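Local atomic coordinates of insecticidal crystal protein Cry7Cal (Bacillus thuringiensis, PDB entry 5ZI1), a protein that is an insecticidal toxin active against locusts, represented here by its three-domain toxin part, which probably binds gut-cell receptors and forms membrane pores. Residues 248-252 with 492-496; 252-256 with 410-414; 292-296 with 456-460; 429-435 with 449-455. Where two conformers were deposited one is given. Numbering follows the deposited sequence.

How the contacts relate
A sheet is built by strand pairing and tied into a multidomain fold by loops packed around it, as this toxin illustrates. Contacts 1, 2 and 4 are buried, contact 3 partly so, and none is a surface contact. Contact 4 is the β-hairpin 429-435/449-455, rich in backbone hydrogen bonds. Contact 2 involves the same sheet, since strand 252-254 neighbours strand 448-454; its loop is joined by a glutamine side chain, a water and apolar packing. Contact 1 starts from the same stretch of chain, shares Gln252, and relies on two glycines to bring loops of domains II and III together. Contact 3 uses aromatic rings and no hydrogen bond; Glu248 and Leu249 of contact 1 bond to its Arg458 and Ser456.

Contact 1 (248-252 with 492-496); sequences ELTRQ and TGGPI
A close loop-to-loop backbone contact, buried near the centre of the chain, joins the start of the β-prism domain (domain II) to the C-terminal β-sandwich (domain III). Residues 248-252 run extended through Leu249, kink at Thr250 (phi/psi -93/2) and extend again at Arg251. Against the kink, Gly493 adopts a positive phi (79/7), which favours glycine, and Gly494 is almost fully stretched (168/-179). The CA atoms of Leu249 and Gly493 lie 4.8 Å apart, those of Arg251 and Gly494 4.1 Å. Gly493 O turns into the kink and accepts a weak hydrogen bond from Arg251 N (3.1 Å, 129°), with Leu249 CA 3.6 Å away. Thr250, with chi1 p, sets its OG1 3.2 Å from Gly494 CA and 3.5 Å from Pro495 CD. A side chain on Gly494 would clash with that hydroxyl, so the close approach depends on glycine. Arg251 leads its guanidinium away to a salt bridge with Asp228, just beyond helix 208-227. Leu249 packs on His454 of strand 448-454, Thr250 on Pro472 of strand 468-472, and Thr492 on Asp593 of strand 589-599.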
loop_
_atom_site.group_PDB
_atom_site.type_symbol
_atom_site.label_atom_id
_atom_site.label_comp_id
_atom_site.label_asym_id
_atom_site.label_seq_id
_atom_site.Cartn_x
_atom_site.Cartn_y
_atom_site.Cartn_z
ATOM N N GLU A 248 3.484 -8.311 -0.644
ATOM C CA GLU A 248 2.292 -7.732 -1.250
ATOM C C GLU A 248 1.773 -6.593 -0.382
ATOM O O GLU A 248 1.810 -6.683 0.847
ATOM C CB GLU A 248 1.177 -8.773 -1.425
ATOM C CG GLU A 248 1.635 -10.142 -1.902
ATOM C CD GLU A 248 0.447 -11.041 -2.283
ATOM O OE1 GLU A 248 -0.530 -11.108 -1.488
ATOM O OE2 GLU A 248 0.483 -11.656 -3.384
ATOM N N LEU A 249 1.275 -5.538 -1.038
ATOM C CA LEU A 249 0.575 -4.428 -0.397
ATOM C C LEU A 249 -0.924 -4.623 -0.597
ATOM O O LEU A 249 -1.438 -4.404 -1.697
ATOM C CB LEU A 249 0.998 -3.096 -1.012
ATOM C CG LEU A 249 2.475 -2.760 -1.068
ATOM C CD1 LEU A 249 2.709 -1.598 -2.033
ATOM C CD2 LEU A 249 2.991 -2.431 0.345
ATOM N N THR A 250 -1.635 -4.986 0.458
ATOM C CA THR A 250 -3.051 -5.305 0.346
ATOM C C THR A 250 -3.968 -4.121 0.606
ATOM O O THR A 250 -5.187 -4.302 0.624
ATOM C CB THR A 250 -3.402 -6.415 1.331
ATOM O OG1 THR A 250 -3.117 -5.959 2.655
ATOM C CG2 THR A 250 -2.596 -7.669 1.038
ATOM N N ARG A 251 -3.424 -2.939 0.862
ATOM C CA ARG A 251 -4.258 -1.806 1.231
ATOM C C ARG A 251 -5.033 -1.289 0.018
ATOM O O ARG A 251 -4.541 -1.315 -1.112
ATOM C CB ARG A 251 -3.407 -0.690 1.838
ATOM C CG ARG A 251 -2.698 0.241 0.863
ATOM C CD ARG A 251 -1.646 -0.471 0.053
ATOM N NE ARG A 251 -0.926 0.392 -0.892
ATOM C CZ ARG A 251 -1.384 0.785 -2.083
ATOM N NH1 ARG A 251 -2.598 0.431 -2.503
ATOM N NH2 ARG A 251 -0.622 1.551 -2.850
ATOM N N GLN A 252 -6.250 -0.819 0.260
ATOM C CA GLN A 252 -7.112 -0.267 -0.778
ATOM C C GLN A 252 -7.161 1.251 -0.648
ATOM O O GLN A 252 -7.430 1.773 0.437
ATOM C CB GLN A 252 -8.522 -0.858 -0.658
ATOM C CG GLN A 252 -9.572 -0.329 -1.664
ATOM C CD GLN A 252 -10.909 -1.046 -1.491
ATOM O OE1 GLN A 252 -11.290 -1.878 -2.314
ATOM N NE2 GLN A 252 -11.607 -0.749 -0.400
ATOM N N THR A 492 2.025 -1.975 7.937
ATOM C CA THR A 492 2.224 -3.313 7.387
ATOM C C THR A 492 1.765 -3.428 5.938
ATOM O O THR A 492 1.740 -4.535 5.384
ATOM C CB THR A 492 1.507 -4.340 8.259
ATOM O OG1 THR A 492 0.141 -3.939 8.419
ATOM C CG2 THR A 492 2.183 -4.420 9.666
ATOM N N GLY A 493 1.419 -2.307 5.307
ATOM C CA GLY A 493 1.008 -2.329 3.924
ATOM C C GLY A 493 -0.410 -2.776 3.694
ATOM O O GLY A 493 -0.803 -2.962 2.536
ATOM N N GLY A 494 -1.191 -2.973 4.750
ATOM C CA GLY A 494 -2.533 -3.475 4.589
ATOM C C GLY A 494 -3.083 -3.867 5.936
ATOM O O GLY A 494 -2.412 -3.703 6.952
ATOM N N PRO A 495 -4.313 -4.367 5.986
ATOM C CA PRO A 495 -4.916 -4.700 7.282
ATOM C C PRO A 495 -4.347 -5.996 7.842
ATOM O O PRO A 495 -3.607 -6.725 7.178
ATOM C CB PRO A 495 -6.408 -4.817 6.968
ATOM C CG PRO A 495 -6.484 -5.008 5.502
ATOM C CD PRO A 495 -5.302 -4.356 4.895
ATOM N N ILE A 496 -4.692 -6.264 9.106
ATOM C CA ILE A 496 -4.151 -7.380 9.869
ATOM C C ILE A 496 -5.302 -8.051 10.610
ATOM O O ILE A 496 -6.401 -7.512 10.705
ATOM C CB ILE A 496 -3.049 -6.936 10.860
ATOM C CG1 ILE A 496 -3.618 -5.982 11.912
ATOM C CG2 ILE A 496 -1.872 -6.308 10.120
ATOM C CD1 ILE A 496 -2.603 -5.528 12.921
#

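Contact 2 (252-256 with 410-414); sequences QIFTD and DQLPI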
loop_
_atom_site.group_PDB
_atom_site.type_symbol
_atom_site.label_atom_id
_atom_site.label_comp_id
_atom_site.label_asym_id
_atom_site.label_seq_id
_atom_site.Cartn_x
_atom_site.Cartn_y
_atom_site.Cartn_z
ATOM N N GLN A 252 -6.250 -0.819 0.260
ATOM C CA GLN A 252 -7.112 -0.267 -0.778
ATOM C C GLN A 252 -7.161 1.251 -0.648
ATOM O O GLN A 252 -7.430 1.773 0.437
ATOM C CB GLN A 252 -8.522 -0.858 -0.658
ATOM C CG GLN A 252 -9.572 -0.329 -1.664
ATOM C CD GLN A 252 -10.909 -1.046 -1.491
ATOM O OE1 GLN A 252 -11.290 -1.878 -2.314
ATOM N NE2 GLN A 252 -11.607 -0.749 -0.400
ATOM N N ILE A 253 -6.927 1.962 -1.750
ATOM C CA ILE A 253 -7.033 3.413 -1.745
ATOM C C ILE A 253 -8.052 3.871 -2.780
ATOM O O ILE A 253 -8.375 3.158 -3.739
ATOM C CB ILE A 253 -5.682 4.088 -1.988
ATOM C CG1 ILE A 253 -5.061 3.593 -3.277
ATOM C CG2 ILE A 253 -4.753 3.870 -0.769
ATOM C CD1 ILE A 253 -3.600 4.014 -3.393
ATOM N N PHE A 254 -8.562 5.090 -2.572
ATOM C CA PHE A 254 -9.657 5.637 -3.374
ATOM C C PHE A 254 -9.234 6.902 -4.091
ATOM O O PHE A 254 -8.640 7.796 -3.480
ATOM C CB PHE A 254 -10.888 5.916 -2.515
ATOM C CG PHE A 254 -11.618 4.659 -2.114
ATOM C CD1 PHE A 254 -11.120 3.848 -1.076
ATOM C CD2 PHE A 254 -12.761 4.252 -2.806
ATOM C CE1 PHE A 254 -11.776 2.687 -0.697
ATOM C CE2 PHE A 254 -13.420 3.087 -2.445
ATOM C CZ PHE A 254 -12.920 2.290 -1.395
ATOM N N THR A 255 -9.538 6.956 -5.393
ATOM C CA THR A 255 -9.356 8.149 -6.207
ATOM C C THR A 255 -10.438 9.171 -5.858
ATOM O O THR A 255 -11.415 8.863 -5.163
ATOM C CB THR A 255 -9.394 7.800 -7.704
ATOM O OG1 THR A 255 -10.475 6.895 -7.982
ATOM C CG2 THR A 255 -8.077 7.164 -8.173
ATOM N N ASP A 256 -10.256 10.408 -6.332
ATOM C CA ASP A 256 -11.192 11.471 -5.970
ATOM C C ASP A 256 -12.606 11.117 -6.428
ATOM O O ASP A 256 -12.788 10.439 -7.447
ATOM C CB ASP A 256 -10.780 12.806 -6.586
ATOM C CG ASP A 256 -9.449 13.304 -6.059
ATOM O OD1 ASP A 256 -8.952 12.732 -5.053
ATOM O OD2 ASP A 256 -8.902 14.271 -6.644
ATOM N N ASP A 410 -4.708 9.888 -14.235
ATOM C CA ASP A 410 -4.163 11.182 -13.852
ATOM C C ASP A 410 -3.925 11.301 -12.352
ATOM O O ASP A 410 -3.183 12.193 -11.933
ATOM C CB ASP A 410 -5.078 12.301 -14.324
ATOM C CG ASP A 410 -4.847 12.636 -15.778
ATOM O OD1 ASP A 410 -3.697 12.991 -16.125
ATOM O OD2 ASP A 410 -5.798 12.495 -16.577
ATOM N N GLN A 411 -4.552 10.446 -11.540
ATOM C CA GLN A 411 -4.211 10.324 -10.131
ATOM C C GLN A 411 -3.326 9.117 -9.855
ATOM O O GLN A 411 -2.475 9.178 -8.961
ATOM C CB GLN A 411 -5.480 10.233 -9.279
ATOM C CG GLN A 411 -6.302 11.511 -9.265
ATOM C CD GLN A 411 -7.743 11.280 -8.849
ATOM O OE1 GLN A 411 -8.018 10.761 -7.762
ATOM N NE2 GLN A 411 -8.685 11.663 -9.725
ATOM N N LEU A 412 -3.499 8.039 -10.626
ATOM C CA LEU A 412 -2.730 6.804 -10.499
ATOM C C LEU A 412 -2.124 6.500 -11.862
ATOM O O LEU A 412 -2.707 5.760 -12.663
ATOM C CB LEU A 412 -3.606 5.652 -10.019
ATOM C CG LEU A 412 -4.251 5.749 -8.640
ATOM C CD1 LEU A 412 -5.259 4.635 -8.500
ATOM C CD2 LEU A 412 -3.195 5.704 -7.499
ATOM N N PRO A 413 -0.953 7.048 -12.155
ATOM C CA PRO A 413 -0.433 6.984 -13.523
ATOM C C PRO A 413 -0.031 5.586 -13.950
ATOM O O PRO A 413 0.316 4.719 -13.143
ATOM C CB PRO A 413 0.778 7.922 -13.487
ATOM C CG PRO A 413 1.151 7.997 -12.047
ATOM C CD PRO A 413 -0.136 7.910 -11.295
ATOM N N ILE A 414 -0.119 5.369 -15.256
ATOM C CA ILE A 414 0.311 4.136 -15.886
ATOM C C ILE A 414 1.347 4.493 -16.941
ATOM O O ILE A 414 1.594 5.661 -17.239
ATOM C CB ILE A 414 -0.857 3.362 -16.510
ATOM C CG1 ILE A 414 -1.452 4.169 -17.675
ATOM C CG2 ILE A 414 -1.896 3.048 -15.458
ATOM C CD1 ILE A 414 -2.665 3.544 -18.265
HETATM O O HOH W 1 -11.259 10.681 -9.637
#
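How one long polar side chain can pin the backbone just past a strand is well seen in Gln411, the residue most covered here. With chi1 m and chi2 t it reaches across to the backbone at Asp256, following residues 252-254, where its OE1 accepts a hydrogen bond from Asp256 N at 2.7 Å and a nearly straight 170°. The other end of the carboxamide works through a water, which accepts from Gln411 NE2 (2.8 Å) and donates to Asp256 O (2.7 Å). One amide group thus serves both the NH and the carbonyl of a single residue. The carboxylate of Asp256 takes no part in this, being held by salt bridges to Arg217 and Arg220.

Thr255, second in covered area, points toward the loop, which covers the face formed by Ile253 and Thr255. Its CB lies 3.3 Å from Gln411 OE1, while its CG2 meets Leu412 CD1 at 3.8 Å; its hydroxyl is hydrogen-bonded to Trp452 NE1. Leu412 completes the apolar part, with its CD2 4.5 Å from CD1 of Ile253, two residues before Thr255.

Helix 208-227 of the helical domain (domain I) lines this junction: Gln411 and Ile253 touch Arg220, and Leu412 touches Ile224. Leu412 also packs on His430 of strand 430-437 and on Trp452 of strand 448-454.

Contact 3 (292-296 with 456-460); sequences LFQWL and SVRPD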
loop_
_atom_site.group_PDB
_atom_site.type_symbol
_atom_site.label_atom_id
_atom_site.label_comp_id
_atom_site.label_asym_id
_atom_site.label_seq_id
_atom_site.Cartn_x
_atom_site.Cartn_y
_atom_site.Cartn_z
ATOM N N LEU A 292 -10.806 -9.310 4.560
ATOM C CA LEU A 292 -9.990 -10.148 3.695
ATOM C C LEU A 292 -9.860 -9.506 2.321
ATOM O O LEU A 292 -10.740 -8.766 1.874
ATOM C CB LEU A 292 -10.623 -11.532 3.591
ATOM C CG LEU A 292 -10.841 -12.136 4.990
ATOM C CD1 LEU A 292 -11.626 -13.430 4.912
ATOM C CD2 LEU A 292 -9.495 -12.355 5.681
ATOM N N PHE A 293 -8.742 -9.751 1.650
ATOM C CA PHE A 293 -8.528 -9.059 0.390
ATOM C C PHE A 293 -9.576 -9.522 -0.632
ATOM O O PHE A 293 -9.958 -10.696 -0.658
ATOM C CB PHE A 293 -7.098 -9.314 -0.098
ATOM C CG PHE A 293 -6.752 -8.564 -1.346
ATOM C CD1 PHE A 293 -6.167 -7.310 -1.271
ATOM C CD2 PHE A 293 -7.065 -9.094 -2.609
ATOM C CE1 PHE A 293 -5.862 -6.584 -2.445
ATOM C CE2 PHE A 293 -6.773 -8.380 -3.783
ATOM C CZ PHE A 293 -6.160 -7.136 -3.703
ATOM N N GLN A 294 -10.066 -8.597 -1.469
ATOM C CA GLN A 294 -11.211 -8.873 -2.335
ATOM C C GLN A 294 -10.932 -8.477 -3.776
ATOM O O GLN A 294 -10.423 -7.385 -4.048
ATOM C CB GLN A 294 -12.473 -8.138 -1.868
ATOM C CG GLN A 294 -12.999 -8.540 -0.518
ATOM C CD GLN A 294 -14.261 -7.770 -0.138
ATOM O OE1 GLN A 294 -15.366 -8.208 -0.414
ATOM N NE2 GLN A 294 -14.094 -6.623 0.502
ATOM N N TRP A 295 -11.297 -9.359 -4.700
ATOM C CA TRP A 295 -11.084 -9.156 -6.127
ATOM C C TRP A 295 -12.409 -8.756 -6.756
ATOM O O TRP A 295 -13.424 -9.425 -6.535
ATOM C CB TRP A 295 -10.538 -10.419 -6.788
ATOM C CG TRP A 295 -9.307 -10.899 -6.103
ATOM C CD1 TRP A 295 -9.239 -11.664 -4.971
ATOM C CD2 TRP A 295 -7.958 -10.597 -6.469
ATOM N NE1 TRP A 295 -7.928 -11.877 -4.631
ATOM C CE2 TRP A 295 -7.122 -11.229 -5.531
ATOM C CE3 TRP A 295 -7.379 -9.855 -7.501
ATOM C CZ2 TRP A 295 -5.733 -11.148 -5.596
ATOM C CZ3 TRP A 295 -6.012 -9.783 -7.578
ATOM C CH2 TRP A 295 -5.196 -10.424 -6.624
ATOM N N LEU A 296 -12.406 -7.656 -7.505
ATOM C CA LEU A 296 -13.645 -7.161 -8.095
ATOM C C LEU A 296 -14.022 -8.043 -9.274
ATOM O O LEU A 296 -13.241 -8.190 -10.218
ATOM C CB LEU A 296 -13.474 -5.714 -8.533
ATOM C CG LEU A 296 -14.729 -5.003 -9.017
ATOM C CD1 LEU A 296 -15.816 -5.133 -7.984
ATOM C CD2 LEU A 296 -14.421 -3.536 -9.294
ATOM N N SER A 456 0.994 -5.649 -6.761
ATOM C CA SER A 456 1.867 -6.639 -6.138
ATOM C C SER A 456 1.076 -7.786 -5.530
ATOM O O SER A 456 1.622 -8.883 -5.352
ATOM C CB SER A 456 2.734 -5.990 -5.057
ATOM O OG SER A 456 1.928 -5.404 -4.054
ATOM N N VAL A 457 -0.192 -7.565 -5.189
ATOM C CA VAL A 457 -1.015 -8.672 -4.725
ATOM C C VAL A 457 -1.304 -9.597 -5.894
ATOM O O VAL A 457 -1.776 -9.158 -6.952
ATOM C CB VAL A 457 -2.324 -8.162 -4.119
ATOM C CG1 VAL A 457 -3.060 -9.328 -3.450
ATOM C CG2 VAL A 457 -2.041 -7.020 -3.176
ATOM N N ARG A 458 -1.045 -10.867 -5.706
ATOM C CA ARG A 458 -1.205 -11.845 -6.743
ATOM C C ARG A 458 -2.417 -12.720 -6.447
ATOM O O ARG A 458 -2.762 -12.934 -5.282
ATOM C CB ARG A 458 0.069 -12.682 -6.868
ATOM C CG ARG A 458 1.334 -11.826 -7.110
ATOM C CD ARG A 458 1.080 -10.752 -8.188
ATOM N NE ARG A 458 0.524 -11.371 -9.399
ATOM C CZ ARG A 458 -0.236 -10.754 -10.305
ATOM N NH1 ARG A 458 -0.692 -11.437 -11.357
ATOM N NH2 ARG A 458 -0.541 -9.464 -10.171
ATOM N N PRO A 459 -3.146 -13.165 -7.472
ATOM C CA PRO A 459 -4.410 -13.875 -7.220
ATOM C C PRO A 459 -4.262 -15.349 -6.880
ATOM O O PRO A 459 -5.264 -15.973 -6.520
ATOM C CB PRO A 459 -5.188 -13.677 -8.526
ATOM C CG PRO A 459 -4.161 -13.412 -9.569
ATOM C CD PRO A 459 -3.043 -12.681 -8.860
ATOM N N ASP A 460 -3.038 -15.885 -6.863
ATOM C CA ASP A 460 -2.869 -17.324 -6.698
ATOM C C ASP A 460 -2.423 -17.766 -5.312
ATOM O O ASP A 460 -2.581 -18.951 -4.995
ATOM C CB ASP A 460 -1.852 -17.867 -7.708
ATOM C CG ASP A 460 -2.372 -17.849 -9.114
ATOM O OD1 ASP A 460 -1.566 -17.597 -10.031
ATOM O OD2 ASP A 460 -3.584 -18.079 -9.297
#
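Two aromatic side chains, two residues apart and both pointing toward the facing loop, carry this contact with no hydrogen bond between the segments. Phe293 takes the t rotamer (-176°) and presents a ring face to Val457, whose CG1 sits 3.8 Å from the ring centroid and 12° off its normal, a CH-pi contact. Trp295 takes the m rotamer (-54°), so that its six-membered ring reaches the loop: Pro459 CB lies over one face, 4.0 Å from the centroid. Val457 is also t, and its CG1 approaches Trp295 CZ2 at 3.9 Å, so one methyl touches both aromatics. At the indole edge, CZ2 of Trp295 comes within 3.5 Å of Arg458 O, while NE1 is hydrogen-bonded to Thr325. Arg458 points away, folded through three m torsions so that NH2 reaches Val455 O. The contact ties the Phe293-Trp295 part, leading into strand 294-306, where Trp295 pairs with Gln323 of strand 312-324, to the connection from strand 448-454 to strand 468-472; both aromatics also touch Arg431 of strand 430-437.

Contact 4 (429-435 with 449-455); sequences GHRLSYV and VLGWTHV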
loop_
_atom_site.group_PDB
_atom_site.type_symbol
_atom_site.label_atom_id
_atom_site.label_comp_id
_atom_site.label_asym_id
_atom_site.label_seq_id
_atom_site.Cartn_x
_atom_site.Cartn_y
_atom_site.Cartn_z
ATOM N N GLY A 429 0.434 0.126 -11.595
ATOM C CA GLY A 429 0.658 -0.268 -10.213
ATOM C C GLY A 429 -0.604 -0.630 -9.465
ATOM O O GLY A 429 -0.538 -1.196 -8.371
ATOM N N HIS A 430 -1.764 -0.335 -10.055
ATOM C CA HIS A 430 -3.025 -0.480 -9.347
ATOM C C HIS A 430 -4.086 -1.062 -10.273
ATOM O O HIS A 430 -4.017 -0.937 -11.500
ATOM C CB HIS A 430 -3.484 0.872 -8.761
ATOM C CG HIS A 430 -2.647 1.350 -7.602
ATOM N ND1 HIS A 430 -1.480 2.073 -7.769
ATOM C CD2 HIS A 430 -2.805 1.197 -6.263
ATOM C CE1 HIS A 430 -0.962 2.349 -6.584
ATOM N NE2 HIS A 430 -1.746 1.828 -5.654
ATOM N N ARG A 431 -5.087 -1.690 -9.662
ATOM C CA ARG A 431 -6.205 -2.287 -10.369
ATOM C C ARG A 431 -7.479 -1.891 -9.645
ATOM O O ARG A 431 -7.476 -1.706 -8.426
ATOM C CB ARG A 431 -6.100 -3.836 -10.432
ATOM C CG ARG A 431 -6.652 -4.517 -9.188
ATOM C CD ARG A 431 -6.665 -6.017 -9.258
ATOM N NE ARG A 431 -5.326 -6.602 -9.345
ATOM C CZ ARG A 431 -4.474 -6.685 -8.324
ATOM N NH1 ARG A 431 -4.798 -6.184 -7.133
ATOM N NH2 ARG A 431 -3.290 -7.243 -8.507
ATOM N N LEU A 432 -8.563 -1.748 -10.402
ATOM C CA LEU A 432 -9.821 -1.338 -9.797
ATOM C C LEU A 432 -10.314 -2.430 -8.872
ATOM O O LEU A 432 -10.241 -3.620 -9.194
ATOM C CB LEU A 432 -10.868 -1.039 -10.867
ATOM C CG LEU A 432 -12.236 -0.479 -10.464
ATOM C CD1 LEU A 432 -12.169 0.942 -9.917
ATOM C CD2 LEU A 432 -13.143 -0.486 -11.706
ATOM N N SER A 433 -10.808 -2.031 -7.701
ATOM C CA SER A 433 -11.286 -3.005 -6.742
ATOM C C SER A 433 -12.649 -2.696 -6.166
ATOM O O SER A 433 -13.298 -3.618 -5.655
ATOM C CB SER A 433 -10.273 -3.175 -5.586
ATOM O OG SER A 433 -9.923 -1.928 -4.979
ATOM N N TYR A 434 -13.131 -1.462 -6.243
ATOM C CA TYR A 434 -14.361 -1.160 -5.531
ATOM C C TYR A 434 -15.034 0.033 -6.193
ATOM O O TYR A 434 -14.405 0.789 -6.936
ATOM C CB TYR A 434 -14.088 -0.882 -4.027
ATOM C CG TYR A 434 -15.324 -1.111 -3.185
ATOM C CD1 TYR A 434 -15.670 -2.391 -2.771
ATOM C CD2 TYR A 434 -16.184 -0.064 -2.874
ATOM C CE1 TYR A 434 -16.822 -2.632 -2.051
ATOM C CE2 TYR A 434 -17.349 -0.294 -2.141
ATOM C CZ TYR A 434 -17.655 -1.587 -1.731
ATOM O OH TYR A 434 -18.797 -1.844 -1.002
ATOM N N VAL A 435 -16.324 0.192 -5.907
ATOM C CA VAL A 435 -17.059 1.414 -6.235
ATOM C C VAL A 435 -17.937 1.746 -5.040
ATOM O O VAL A 435 -18.947 1.070 -4.809
ATOM C CB VAL A 435 -17.936 1.286 -7.492
ATOM C CG1 VAL A 435 -18.452 2.676 -7.878
ATOM C CG2 VAL A 435 -17.183 0.597 -8.647
ATOM N N VAL A 449 -17.288 6.642 -6.040
ATOM C CA VAL A 449 -15.870 6.760 -5.722
ATOM C C VAL A 449 -15.215 5.423 -6.022
ATOM O O VAL A 449 -15.722 4.373 -5.611
ATOM C CB VAL A 449 -15.625 7.173 -4.260
ATOM C CG1 VAL A 449 -14.201 7.651 -4.093
ATOM C CG2 VAL A 449 -16.586 8.237 -3.826
ATOM N N LEU A 450 -14.099 5.457 -6.740
ATOM C CA LEU A 450 -13.443 4.246 -7.204
ATOM C C LEU A 450 -12.335 3.830 -6.230
ATOM O O LEU A 450 -11.549 4.668 -5.758
ATOM C CB LEU A 450 -12.896 4.459 -8.620
ATOM C CG LEU A 450 -13.905 4.859 -9.735
ATOM C CD1 LEU A 450 -13.232 4.927 -11.094
ATOM C CD2 LEU A 450 -15.114 3.928 -9.807
ATOM N N GLY A 451 -12.292 2.538 -5.919
ATOM C CA GLY A 451 -11.283 1.962 -5.031
ATOM C C GLY A 451 -10.364 1.041 -5.814
ATOM O O GLY A 451 -10.815 0.300 -6.704
ATOM N N TRP A 452 -9.074 1.105 -5.478
ATOM C CA TRP A 452 -7.993 0.422 -6.178
ATOM C C TRP A 452 -7.152 -0.397 -5.203
ATOM O O TRP A 452 -6.920 0.028 -4.061
ATOM C CB TRP A 452 -7.092 1.450 -6.878
ATOM C CG TRP A 452 -7.850 2.405 -7.748
ATOM C CD1 TRP A 452 -8.518 3.512 -7.353
ATOM C CD2 TRP A 452 -8.032 2.306 -9.166
ATOM N NE1 TRP A 452 -9.109 4.123 -8.439
ATOM C CE2 TRP A 452 -8.821 3.399 -9.564
ATOM C CE3 TRP A 452 -7.594 1.400 -10.137
ATOM C CZ2 TRP A 452 -9.183 3.618 -10.899
ATOM C CZ3 TRP A 452 -7.958 1.616 -11.469
ATOM C CH2 TRP A 452 -8.743 2.718 -11.832
ATOM N N THR A 453 -6.669 -1.553 -5.665
ATOM C CA THR A 453 -5.674 -2.341 -4.945
ATOM C C THR A 453 -4.384 -2.428 -5.759
ATOM O O THR A 453 -4.383 -2.255 -6.980
ATOM C CB THR A 453 -6.177 -3.745 -4.628
ATOM O OG1 THR A 453 -6.486 -4.441 -5.859
ATOM C CG2 THR A 453 -7.394 -3.681 -3.703
ATOM N N HIS A 454 -3.288 -2.701 -5.056
ATOM C CA HIS A 454 -1.939 -2.681 -5.615
ATOM C C HIS A 454 -1.645 -3.964 -6.381
ATOM O O HIS A 454 -2.035 -5.057 -5.959
ATOM C CB HIS A 454 -0.932 -2.512 -4.474
ATOM C CG HIS A 454 0.433 -2.089 -4.911
ATOM N ND1 HIS A 454 1.486 -2.972 -5.019
ATOM C CD2 HIS A 454 0.928 -0.871 -5.230
ATOM C CE1 HIS A 454 2.567 -2.322 -5.409
ATOM N NE2 HIS A 454 2.258 -1.042 -5.537
ATOM N N VAL A 455 -0.943 -3.839 -7.512
ATOM C CA VAL A 455 -0.750 -4.997 -8.386
ATOM C C VAL A 455 0.273 -5.993 -7.839
ATOM O O VAL A 455 0.375 -7.117 -8.357
ATOM C CB VAL A 455 -0.433 -4.483 -9.813
ATOM C CG1 VAL A 455 -0.053 -5.603 -10.779
ATOM C CG2 VAL A 455 -1.649 -3.759 -10.366
#
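Nearly every backbone polar group facing across this antiparallel pair finds a partner. First, Val455 N donates to Gly429 O (2.8 Å). Next, Arg431 and Thr453 form a hydrogen-bonded pair, with Arg431 N to Thr453 O at 2.8 Å and Thr453 N to Arg431 O at 2.9 Å. Then the register slips by one: Gly451 O accepts from both Ser433 N (2.5 Å) and Tyr434 N (2.9 Å), and Gly451 N returns a bond to Tyr434 O (2.9 Å). Glycine suits this spot, because a CB there would clash with that of Tyr434.

Several side-chain groups also find partners. Arg431 NH1 donates to Thr453 OG1 (2.7 Å) and weakly to His454 O (3.2 Å), while its NE joins a salt bridge to Asp353. The ring edge of His454 meets the face of His430 in a T-shaped pair, centroids 5.2 Å apart; His430 NE2 bonds to Arg251, His454 ND1 to Ser456 OG. Ser433 bonds to Gln252, Trp452 to Thr255; the indole receives Leu432 CD1 over its six-membered ring.

Two residues opposite one define a classic β bulge, here in the hairpin of the three-stranded sheet that faces the helical domain in the β-prism of three-domain Cry toxins.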